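Local coordinates for protein putative esterase/lipase/thioesterase (Silicibacter sp., PDB 2PBL) that is probably a serine hydrolase of the alpha/beta-hydrolase fold, perhaps an esterase, lipase or thioesterase, with a substrate not yet identified, at residues I112-A124 against L142-V156. Residues are numbered along the deposited sequence; the frame is centred on the assembly and turned at random.
Sequences ITQQISQAVTAAA and LVARMLDPEVLPEAV
The selenium of selenomethionine M146 lies against the backbone of S117, with SE 3.6 Å from S117 CA, while its methyl CE reaches 3.4 Å from T113 O, one helical turn back. Bends at chi2 (-54°) and chi3 (98°) fold this side chain against the helix, and the I116 side chain crosses it at about a right angle, bringing CG2 of I116 3.8 Å from SE. Beyond M146, CD2 of L142 fits among I112 CG2, I116 CG1 and T113 OG1, the last at 3.6 Å. T113 turns its methyl to R145, whose bent chain crosses it; E194 is hydrogen-bonded to T113 OG1 and forms a salt bridge with R145 NE. R145 NH1 also forms a salt bridge with D148 OD2, in the guanidinium plane and on the anti lone pair. Helices 109-126 and 138-145 pack against each other and against the central sheet of the alpha/beta-hydrolase fold, with I116 on strand 64-69 and M146 on strand 131-136. L142 also touches the G135-S137-G139 turn, which fits the nucleophile elbow of this fold and probably carries the catalytic serine. Past helix 138-145 a turn from R145 to D148 leads the chain on along helix 109-126. S117, its OG anti to the backbone N (chi1 -178°), donates to V151 O at 2.8 Å, from above the carbonyl plane rather than along a lone pair. That oxygen also accepts from a water held by Q114 OE1, and a second water links Q114 NE2 to E150 O. Farther on, T121 OG1 donates to S117 O at 2.8 Å, on the opposite face from T121 N, and lies against P153 CD. V156 CG1 packs on V120 CG1 (3.8 Å) and A124 CB.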
ATOM      1  N   ILE A 112      12.891  -1.672  -2.748  1.00 12.67           N
ATOM      2  CA  ILE A 112      11.538  -1.213  -3.012  1.00 10.08           C
ATOM      3  C   ILE A 112      11.086  -0.179  -1.972  1.00 11.52           C
ATOM      4  O   ILE A 112      10.456   0.850  -2.270  1.00 10.34           O
ATOM      5  CB  ILE A 112      10.511  -2.394  -3.063  1.00 12.15           C
ATOM      6  CG1 ILE A 112      10.896  -3.397  -4.172  1.00 12.88           C
ATOM      7  CG2 ILE A 112       9.102  -1.815  -3.371  1.00  9.30           C
ATOM      8  CD1 ILE A 112      10.011  -4.612  -4.258  1.00 16.21           C
ATOM      9  N   THR A 113      11.398  -0.474  -0.729  1.00  8.60           N
ATOM     10  CA  THR A 113      11.147   0.450   0.371  1.00 11.78           C
ATOM     11  C   THR A 113      11.751   1.857   0.083  1.00 12.45           C
ATOM     12  O   THR A 113      11.080   2.912   0.244  1.00 12.97           O
ATOM     13  CB  THR A 113      11.707  -0.243   1.655  1.00  6.39           C
ATOM     14  OG1 THR A 113      10.783  -1.306   1.972  1.00 13.87           O
ATOM     15  CG2 THR A 113      11.710   0.715   2.818  1.00 12.39           C
ATOM     16  N   GLN A 114      12.989   1.855  -0.428  1.00 13.64           N
ATOM     17  CA  GLN A 114      13.705   3.093  -0.746  1.00 13.91           C
ATOM     18  C   GLN A 114      12.988   3.809  -1.880  1.00 10.94           C
ATOM     19  O   GLN A 114      12.827   5.005  -1.821  1.00 12.95           O
ATOM     20  CB  GLN A 114      15.220   2.830  -1.011  1.00 10.61           C
ATOM     21  CG  GLN A 114      15.929   2.305   0.165  1.00 17.29           C
ATOM     22  CD  GLN A 114      15.982   3.283   1.301  1.00 22.05           C
ATOM     23  OE1 GLN A 114      16.237   4.462   1.092  1.00 23.15           O
ATOM     24  NE2 GLN A 114      15.743   2.801   2.524  1.00 19.37           N
ATOM     25  N   GLN A 115      12.507   3.068  -2.884  1.00 14.20           N
ATOM     26  CA  GLN A 115      11.736   3.635  -3.981  1.00 12.91           C
ATOM     27  C   GLN A 115      10.418   4.279  -3.552  1.00 13.98           C
ATOM     28  O   GLN A 115      10.070   5.367  -4.015  1.00 13.46           O
ATOM     29  CB  GLN A 115      11.458   2.576  -5.046  1.00 13.85           C
ATOM     30  CG  GLN A 115      12.696   2.220  -5.828  1.00 14.08           C
ATOM     31  CD  GLN A 115      12.511   1.098  -6.882  1.00 16.13           C
ATOM     32  OE1 GLN A 115      11.390   0.772  -7.312  1.00 17.82           O
ATOM     33  NE2 GLN A 115      13.653   0.538  -7.333  1.00 28.55           N
ATOM     34  N   ILE A 116       9.698   3.625  -2.630  1.00 14.65           N
ATOM     35  CA  ILE A 116       8.459   4.199  -2.084  1.00 13.61           C
ATOM     36  C   ILE A 116       8.790   5.499  -1.367  1.00 13.51           C
ATOM     37  O   ILE A 116       8.062   6.488  -1.511  1.00 10.36           O
ATOM     38  CB  ILE A 116       7.711   3.202  -1.152  1.00 12.36           C
ATOM     39  CG1 ILE A 116       7.373   1.939  -1.918  1.00 15.68           C
ATOM     40  CG2 ILE A 116       6.435   3.817  -0.634  1.00 15.87           C
ATOM     41  CD1 ILE A 116       6.648   2.277  -3.244  1.00  5.96           C
ATOM     42  N   SER A 117       9.913   5.544  -0.640  1.00 12.53           N
ATOM     43  CA  SER A 117      10.320   6.759  -0.000  1.00 12.18           C
ATOM     44  C   SER A 117      10.546   7.882  -1.036  1.00 13.84           C
ATOM     45  O   SER A 117      10.125   9.017  -0.842  1.00 13.34           O
ATOM     46  CB  SER A 117      11.609   6.563   0.810  1.00 15.59           C
ATOM     47  OG  SER A 117      11.957   7.790   1.458  1.00 24.34           O
ATOM     48  N   GLN A 118      11.245   7.558  -2.104  1.00 13.62           N
ATOM     49  CA  GLN A 118      11.474   8.481  -3.182  1.00 13.67           C
ATOM     50  C   GLN A 118      10.146   8.966  -3.811  1.00 14.87           C
ATOM     51  O   GLN A 118       9.982  10.160  -4.100  1.00 11.78           O
ATOM     52  CB  GLN A 118      12.393   7.841  -4.232  1.00 14.94           C
ATOM     53  CG  GLN A 118      13.822   7.605  -3.767  1.00 16.72           C
ATOM     54  CD  GLN A 118      14.558   8.920  -3.433  1.00 32.67           C
ATOM     55  OE1 GLN A 118      14.523   9.902  -4.214  1.00 33.18           O
ATOM     56  NE2 GLN A 118      15.231   8.942  -2.280  1.00 25.19           N
ATOM     57  N   ALA A 119       9.192   8.046  -3.987  1.00 15.91           N
ATOM     58  CA  ALA A 119       7.893   8.359  -4.572  1.00 16.29           C
ATOM     59  C   ALA A 119       7.052   9.277  -3.697  1.00 15.25           C
ATOM     60  O   ALA A 119       6.517  10.248  -4.200  1.00 13.61           O
ATOM     61  CB  ALA A 119       7.109   7.065  -4.867  1.00 17.18           C
ATOM     62  N   VAL A 120       6.943   8.956  -2.401  1.00 14.55           N
ATOM     63  CA  VAL A 120       6.158   9.751  -1.445  1.00 13.31           C
ATOM     64  C   VAL A 120       6.757  11.145  -1.424  1.00 11.83           C
ATOM     65  O   VAL A 120       6.024  12.128  -1.508  1.00 14.41           O
ATOM     66  CB  VAL A 120       6.162   9.108  -0.029  1.00 16.73           C
ATOM     67  CG1 VAL A 120       5.523   9.997   1.004  1.00  8.55           C
ATOM     68  CG2 VAL A 120       5.471   7.689  -0.023  1.00 13.39           C
ATOM     69  N   THR A 121       8.092  11.210  -1.356  1.00 13.11           N
ATOM     70  CA  THR A 121       8.830  12.480  -1.335  1.00 14.64           C
ATOM     71  C   THR A 121       8.506  13.342  -2.540  1.00 13.69           C
ATOM     72  O   THR A 121       8.214  14.506  -2.363  1.00 14.18           O
ATOM     73  CB  THR A 121      10.353  12.271  -1.221  1.00 15.27           C
ATOM     74  OG1 THR A 121      10.621  11.652   0.043  1.00 10.81           O
ATOM     75  CG2 THR A 121      11.116  13.596  -1.302  1.00 14.13           C
ATOM     76  N   ALA A 122       8.536  12.766  -3.743  1.00 13.92           N
ATOM     77  CA  ALA A 122       8.167  13.474  -4.970  1.00 15.10           C
ATOM     78  C   ALA A 122       6.704  13.916  -4.999  1.00 16.68           C
ATOM     79  O   ALA A 122       6.387  15.072  -5.314  1.00 15.18           O
ATOM     80  CB  ALA A 122       8.485  12.610  -6.160  1.00 17.52           C
ATOM     81  N   ALA A 123       5.799  13.016  -4.632  1.00 16.46           N
ATOM     82  CA  ALA A 123       4.394  13.403  -4.582  1.00 13.36           C
ATOM     83  C   ALA A 123       4.169  14.556  -3.579  1.00 14.75           C
ATOM     84  O   ALA A 123       3.369  15.448  -3.840  1.00 15.02           O
ATOM     85  CB  ALA A 123       3.510  12.209  -4.269  1.00 14.94           C
ATOM     86  N   ALA A 124       4.893  14.537  -2.453  1.00 14.74           N
ATOM     87  CA  ALA A 124       4.791  15.553  -1.389  1.00 14.70           C
ATOM     88  C   ALA A 124       5.288  16.940  -1.837  1.00 16.62           C
ATOM     89  O   ALA A 124       4.968  17.927  -1.197  1.00 15.19           O
ATOM     90  CB  ALA A 124       5.537  15.117  -0.175  1.00 17.40           C
ATOM     91  N   LEU A 142       4.835  -1.567   2.680  1.00  9.14           N
ATOM     92  CA  LEU A 142       5.604  -0.405   2.225  1.00 11.19           C
ATOM     93  C   LEU A 142       5.148   0.917   2.879  1.00 11.84           C
ATOM     94  O   LEU A 142       5.964   1.771   3.239  1.00  8.32           O
ATOM     95  CB  LEU A 142       5.528  -0.327   0.709  1.00 12.43           C
ATOM     96  CG  LEU A 142       6.220  -1.471  -0.062  1.00 11.46           C
ATOM     97  CD1 LEU A 142       5.736  -1.522  -1.514  1.00 15.51           C
ATOM     98  CD2 LEU A 142       7.783  -1.326   0.071  1.00 15.29           C
ATOM     99  N   VAL A 143       3.843   1.100   3.075  1.00  9.32           N
ATOM    100  CA  VAL A 143       3.417   2.330   3.751  1.00 10.81           C
ATOM    101  C   VAL A 143       3.805   2.316   5.232  1.00 14.09           C
ATOM    102  O   VAL A 143       4.131   3.353   5.774  1.00 14.50           O
ATOM    103  CB  VAL A 143       1.925   2.731   3.533  1.00 10.42           C
ATOM    104  CG1 VAL A 143       1.676   3.103   2.074  1.00 14.02           C
ATOM    105  CG2 VAL A 143       0.953   1.676   4.055  1.00 16.56           C
ATOM    106  N   ALA A 144       3.842   1.139   5.869  1.00 15.43           N
ATOM    107  CA  ALA A 144       4.278   1.021   7.255  1.00 12.57           C
ATOM    108  C   ALA A 144       5.772   1.440   7.438  1.00 11.43           C
ATOM    109  O   ALA A 144       6.098   2.161   8.362  1.00 10.21           O
ATOM    110  CB  ALA A 144       4.062  -0.360   7.743  1.00 14.73           C
ATOM    111  N   ARG A 145       6.605   1.080   6.497  1.00  9.32           N
ATOM    112  CA  ARG A 145       8.030   1.443   6.490  1.00  9.37           C
ATOM    113  C   ARG A 145       8.268   2.936   6.346  1.00 11.99           C
ATOM    114  O   ARG A 145       9.377   3.428   6.630  1.00  9.56           O
ATOM    115  CB  ARG A 145       8.712   0.748   5.312  1.00  8.27           C
ATOM    116  CG  ARG A 145       8.637  -0.748   5.316  1.00 10.80           C
ATOM    117  CD  ARG A 145       9.480  -1.304   6.432  1.00 10.69           C
ATOM    118  NE  ARG A 145      10.907  -1.084   6.102  1.00  9.36           N
ATOM    119  CZ  ARG A 145      11.808  -0.350   6.770  1.00 19.44           C
ATOM    120  NH1 ARG A 145      11.545   0.320   7.885  1.00 11.21           N
ATOM    121  NH2 ARG A 145      13.029  -0.280   6.261  1.00 12.76           N
HETATM  122  N   MSE A 146       7.271   3.664   5.807  1.00  9.88           N
HETATM  123  CA  MSE A 146       7.392   5.117   5.628  1.00 12.46           C
HETATM  124  C   MSE A 146       7.394   5.875   6.937  1.00 14.41           C
HETATM  125  O   MSE A 146       7.745   7.054   6.955  1.00 15.70           O
HETATM  126  CB  MSE A 146       6.289   5.633   4.736  1.00 13.37           C
HETATM  127  CG  MSE A 146       6.311   5.115   3.289  1.00 11.69           C
HETATM  128 SE   MSE A 146       8.040   5.445   2.460  0.75 14.33          SE
HETATM  129  CE  MSE A 146       8.869   3.571   2.740  1.00 10.92           C
ATOM    130  N   LEU A 147       6.996   5.227   8.035  1.00 12.71           N
ATOM    131  CA  LEU A 147       7.017   5.872   9.334  1.00 14.33           C
ATOM    132  C   LEU A 147       8.405   5.787   9.980  1.00 15.81           C
ATOM    133  O   LEU A 147       8.599   6.335  11.063  1.00 15.25           O
ATOM    134  CB  LEU A 147       5.961   5.291  10.260  1.00 14.06           C
ATOM    135  CG  LEU A 147       4.530   5.651   9.882  1.00 15.60           C
ATOM    136  CD1 LEU A 147       3.516   4.915  10.764  1.00 18.51           C
ATOM    137  CD2 LEU A 147       4.356   7.178  10.009  1.00 12.25           C
ATOM    138  N   ASP A 148       9.332   5.090   9.329  1.00 14.68           N
ATOM    139  CA  ASP A 148      10.708   4.970   9.793  1.00 12.11           C
ATOM    140  C   ASP A 148      11.517   6.250   9.403  1.00 12.43           C
ATOM    141  O   ASP A 148      11.720   6.526   8.225  1.00 10.47           O
ATOM    142  CB  ASP A 148      11.324   3.755   9.166  1.00 11.46           C
ATOM    143  CG  ASP A 148      12.676   3.411   9.763  1.00 17.02           C
ATOM    144  OD1 ASP A 148      13.309   4.268  10.421  1.00 17.17           O
ATOM    145  OD2 ASP A 148      13.096   2.262   9.540  1.00 12.86           O
ATOM    146  N   PRO A 149      11.955   7.036  10.407  1.00 12.38           N
ATOM    147  CA  PRO A 149      12.707   8.259  10.111  1.00 12.55           C
ATOM    148  C   PRO A 149      14.006   8.087   9.380  1.00 12.24           C
ATOM    149  O   PRO A 149      14.575   9.063   8.876  1.00 11.89           O
ATOM    150  CB  PRO A 149      12.953   8.866  11.501  1.00 13.51           C
ATOM    151  CG  PRO A 149      11.789   8.283  12.331  1.00 15.81           C
ATOM    152  CD  PRO A 149      11.745   6.879  11.857  1.00 12.57           C
ATOM    153  N   GLU A 150      14.534   6.867   9.382  1.00 15.36           N
ATOM    154  CA  GLU A 150      15.748   6.554   8.634  1.00 15.23           C
ATOM    155  C   GLU A 150      15.441   6.316   7.167  1.00 14.05           C
ATOM    156  O   GLU A 150      16.326   6.325   6.315  1.00 12.93           O
ATOM    157  CB  GLU A 150      16.402   5.322   9.277  1.00 13.34           C
ATOM    158  CG  GLU A 150      17.795   5.062   8.867  1.00 21.91           C
ATOM    159  CD  GLU A 150      18.429   3.929   9.649  1.00 18.77           C
ATOM    160  OE1 GLU A 150      18.757   4.150  10.835  1.00 25.68           O
ATOM    161  OE2 GLU A 150      18.714   2.852   9.059  1.00 20.88           O
ATOM    162  N   VAL A 151      14.171   6.070   6.864  1.00 14.61           N
ATOM    163  CA  VAL A 151      13.730   5.820   5.501  1.00 13.93           C
ATOM    164  C   VAL A 151      13.202   7.060   4.768  1.00 16.04           C
ATOM    165  O   VAL A 151      13.635   7.347   3.646  1.00 17.10           O
ATOM    166  CB  VAL A 151      12.711   4.657   5.475  1.00 14.31           C
ATOM    167  CG1 VAL A 151      12.179   4.403   4.087  1.00 22.79           C
ATOM    168  CG2 VAL A 151      13.378   3.366   6.024  1.00 13.95           C
ATOM    169  N   LEU A 152      12.261   7.783   5.374  1.00 13.67           N
ATOM    170  CA  LEU A 152      11.619   8.958   4.738  1.00 14.14           C
ATOM    171  C   LEU A 152      12.153  10.275   5.362  1.00 12.60           C
ATOM    172  O   LEU A 152      12.375  10.301   6.550  1.00 14.81           O
ATOM    173  CB  LEU A 152      10.104   8.825   4.960  1.00 12.79           C
ATOM    174  CG  LEU A 152       9.203   9.809   4.224  1.00 13.53           C
ATOM    175  CD1 LEU A 152       9.146   9.441   2.797  1.00 10.92           C
ATOM    176  CD2 LEU A 152       7.824   9.754   4.836  1.00 13.99           C
ATOM    177  N   PRO A 153      12.431  11.320   4.556  1.00 13.06           N
ATOM    178  CA  PRO A 153      12.936  12.571   5.114  1.00 13.29           C
ATOM    179  C   PRO A 153      11.996  13.169   6.158  1.00 13.82           C
ATOM    180  O   PRO A 153      10.785  13.036   6.021  1.00 13.56           O
ATOM    181  CB  PRO A 153      13.051  13.518   3.888  1.00 12.47           C
ATOM    182  CG  PRO A 153      13.142  12.627   2.724  1.00 17.04           C
ATOM    183  CD  PRO A 153      12.355  11.378   3.091  1.00 17.24           C
ATOM    184  N   GLU A 154      12.573  13.773   7.195  1.00 13.02           N
ATOM    185  CA  GLU A 154      11.812  14.462   8.264  1.00 15.80           C
ATOM    186  C   GLU A 154      10.728  15.403   7.697  1.00 13.28           C
ATOM    187  O   GLU A 154       9.582  15.432   8.168  1.00 11.12           O
ATOM    188  CB  GLU A 154      12.802  15.291   9.095  1.00 21.07           C
ATOM    189  CG  GLU A 154      12.199  16.106  10.201  1.00 28.52           C
ATOM    190  CD  GLU A 154      11.862  15.266  11.397  1.00 44.78           C
ATOM    191  OE1 GLU A 154      10.645  15.036  11.655  1.00 55.71           O
ATOM    192  OE2 GLU A 154      12.836  14.815  12.054  1.00 47.71           O
ATOM    193  N   ALA A 155      11.103  16.203   6.714  1.00 15.31           N
ATOM    194  CA  ALA A 155      10.177  17.158   6.111  1.00 15.93           C
ATOM    195  C   ALA A 155       8.879  16.528   5.552  1.00 15.73           C
ATOM    196  O   ALA A 155       7.825  17.190   5.463  1.00 16.07           O
ATOM    197  CB  ALA A 155      10.862  17.952   4.995  1.00 18.00           C
ATOM    198  N   VAL A 156       8.947  15.267   5.174  1.00 12.40           N
ATOM    199  CA  VAL A 156       7.758  14.557   4.660  1.00 13.09           C
ATOM    200  C   VAL A 156       7.093  13.844   5.827  1.00  8.94           C
ATOM    201  O   VAL A 156       5.898  13.903   6.040  1.00 13.13           O
ATOM    202  CB  VAL A 156       8.131  13.502   3.565  1.00 12.71           C
ATOM    203  CG1 VAL A 156       6.876  13.009   2.854  1.00 13.16           C
ATOM    204  CG2 VAL A 156       9.057  14.119   2.594  1.00 12.06           C
TER
HETATM  205  O   HOH W   1      15.949   6.900   2.401  1.00 18.97           O
HETATM  206  O   HOH W   2      16.932   4.185   4.820  1.00 19.04           O